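PDB 4UML: ganglioside-induced differentiation-associated protein 2 from Homo sapiens, which carries an N-terminal macro domain, a fold that in many relatives binds ADP-ribose, and is probably involved in signalling. Local coordinates for residues I72-N77 with E88-L93. Sequence-based numbering, arbitrary orientation.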
loop_
_atom_site.group_PDB
_atom_site.type_symbol
_atom_site.label_atom_id
_atom_site.label_comp_id
_atom_site.label_asym_id
_atom_site.label_seq_id
_atom_site.Cartn_x
_atom_site.Cartn_y
_atom_site.Cartn_z
ATOM N N ILE A 72 2.412 7.735 -0.811
ATOM C CA ILE A 72 2.911 6.491 -0.260
ATOM C C ILE A 72 2.172 6.225 1.043
ATOM O O ILE A 72 1.611 7.142 1.676
ATOM C CB ILE A 72 4.444 6.445 -0.092
ATOM C CG1 ILE A 72 4.930 7.514 0.898
ATOM C CG2 ILE A 72 5.145 6.571 -1.423
ATOM C CD1 ILE A 72 6.068 7.003 1.709
ATOM N N VAL A 73 2.146 4.955 1.410
ATOM C CA VAL A 73 1.389 4.480 2.540
ATOM C C VAL A 73 2.305 4.096 3.721
ATOM O O VAL A 73 3.265 3.369 3.568
ATOM C CB VAL A 73 0.553 3.268 2.143
ATOM C CG1 VAL A 73 -0.219 2.737 3.349
ATOM C CG2 VAL A 73 -0.398 3.591 0.994
ATOM N N ASN A 74 1.988 4.656 4.875
ATOM C CA ASN A 74 2.631 4.378 6.130
ATOM C C ASN A 74 1.678 3.489 6.916
ATOM O O ASN A 74 0.453 3.626 6.819
ATOM C CB ASN A 74 2.909 5.667 6.892
ATOM C CG ASN A 74 3.591 5.403 8.249
ATOM O OD1 ASN A 74 4.417 4.531 8.355
ATOM N ND2 ASN A 74 3.180 6.119 9.277
ATOM N N THR A 75 2.242 2.493 7.577
ATOM C CA THR A 75 1.482 1.595 8.433
ATOM C C THR A 75 1.930 1.809 9.872
ATOM O O THR A 75 3.146 1.911 10.136
ATOM C CB THR A 75 1.557 0.137 7.964
ATOM O OG1 THR A 75 0.557 -0.624 8.638
ATOM C CG2 THR A 75 2.940 -0.504 8.170
ATOM N N SER A 76 0.963 1.900 10.792
ATOM C CA SER A 76 1.266 2.416 12.135
ATOM C C SER A 76 0.385 1.816 13.233
ATOM O O SER A 76 -0.238 0.770 13.035
ATOM C CB SER A 76 1.165 3.930 12.097
ATOM O OG SER A 76 1.860 4.548 13.158
ATOM N N ASN A 77 0.358 2.470 14.393
ATOM C CA ASN A 77 -0.555 2.088 15.463
ATOM C C ASN A 77 -1.565 3.184 15.635
ATOM O O ASN A 77 -1.509 4.215 14.936
ATOM C CB ASN A 77 0.198 1.778 16.774
ATOM C CG ASN A 77 0.998 2.954 17.306
ATOM O OD1 ASN A 77 0.926 4.096 16.826
ATOM N ND2 ASN A 77 1.799 2.665 18.298
ATOM N N GLU A 88 9.873 3.909 10.079
ATOM C CA GLU A 88 11.204 4.450 10.356
ATOM C C GLU A 88 11.755 5.198 9.131
ATOM O O GLU A 88 12.237 6.318 9.252
ATOM C CB GLU A 88 12.168 3.342 10.770
ATOM C CG GLU A 88 11.967 2.848 12.193
ATOM C CD GLU A 88 12.967 1.759 12.565
ATOM O OE1 GLU A 88 14.172 2.098 12.695
ATOM O OE2 GLU A 88 12.555 0.574 12.721
ATOM N N SER A 89 11.684 4.583 7.953
ATOM C CA SER A 89 12.155 5.268 6.722
ATOM C C SER A 89 11.332 6.471 6.391
ATOM O O SER A 89 11.873 7.530 6.080
ATOM C CB SER A 89 12.091 4.353 5.523
ATOM O OG SER A 89 12.743 3.169 5.850
ATOM N N ILE A 90 10.012 6.280 6.392
ATOM C CA ILE A 90 9.125 7.335 6.033
ATOM C C ILE A 90 9.366 8.549 6.948
ATOM O O ILE A 90 9.499 9.665 6.458
ATOM C CB ILE A 90 7.651 6.880 6.092
ATOM C CG1 ILE A 90 7.332 5.845 4.987
ATOM C CG2 ILE A 90 6.759 8.073 6.013
ATOM C CD1 ILE A 90 5.864 5.386 4.935
ATOM N N PHE A 91 9.406 8.368 8.271
ATOM C CA PHE A 91 9.573 9.551 9.163
ATOM C C PHE A 91 10.934 10.243 8.978
ATOM O O PHE A 91 11.053 11.475 8.972
ATOM C CB PHE A 91 9.426 9.165 10.648
ATOM C CG PHE A 91 8.026 8.834 11.072
ATOM C CD1 PHE A 91 6.929 9.122 10.278
ATOM C CD2 PHE A 91 7.807 8.264 12.301
ATOM C CE1 PHE A 91 5.645 8.824 10.704
ATOM C CE2 PHE A 91 6.528 7.963 12.733
ATOM C CZ PHE A 91 5.445 8.252 11.941
ATOM N N MET A 92 11.960 9.444 8.802
ATOM C CA MET A 92 13.256 9.992 8.592
ATOM C C MET A 92 13.279 10.833 7.311
ATOM O O MET A 92 13.797 11.956 7.301
ATOM C CB MET A 92 14.253 8.857 8.481
ATOM C CG MET A 92 15.594 9.344 7.990
ATOM S SD MET A 92 16.832 8.066 8.174
ATOM C CE MET A 92 17.064 8.124 9.953
ATOM N N LEU A 93 12.711 10.308 6.224
ATOM C CA LEU A 93 12.813 11.016 4.933
ATOM C C LEU A 93 11.850 12.162 4.801
ATOM O O LEU A 93 12.163 13.155 4.127
ATOM C CB LEU A 93 12.701 10.049 3.800
ATOM C CG LEU A 93 13.897 9.109 3.762
ATOM C CD1 LEU A 93 13.707 8.120 2.629
ATOM C CD2 LEU A 93 15.197 9.902 3.600
#
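The delta methyl of I90 is the centre of this contact, reaching from helix 85-94 onto strand 71-75 between the side chains of I72 and N74. An isoleucine suits the place because its apolar CG1-CD1 arm, extended at chi2 (-177°), puts one methyl against the strand. I90 CD1 meets I72 CD1 tip to tip at 3.6 Å and lies equally near the carbonyl O of V73. On the other side I90 CD1 rests 3.6 Å from CB of N74, the two side chains crossing obliquely. I72 holds CG1 in the crowded position between its backbone N and carbonyl carbon (chi1 62°), which sends its tip to the helix.

N74 has CG anti to its backbone N, and its amide is turned 62° from the ring plane of F91, with N74 ND2 3.9 Å from F91 CE1. No hydrogen bond joins the two segments; instead the buried amide is satisfied at both ends, OD1 by S87 OG, just before the helical segment, and ND2 by H128 ND1. An asparagine fits here because one short side chain offers an acceptor and a donor while its CB still packs on I90. A leucine here, lacking both polar atoms, would probably loosen the tie between the strand and the first turn of the helix and leave H128 ND1 without this donor.

V73 and T75 point from the opposite face of the strand, V73 packing on strand 164-167, while backbone bonds pair I72 and N74 with strand 125-129, whose I126 also touches I90. Helix 85-94 thus packs over strands 71-75 and 125-129 on one face of the mixed sheet of the macro domain, beside helix 97-105, whose L98 and L102 meet F91.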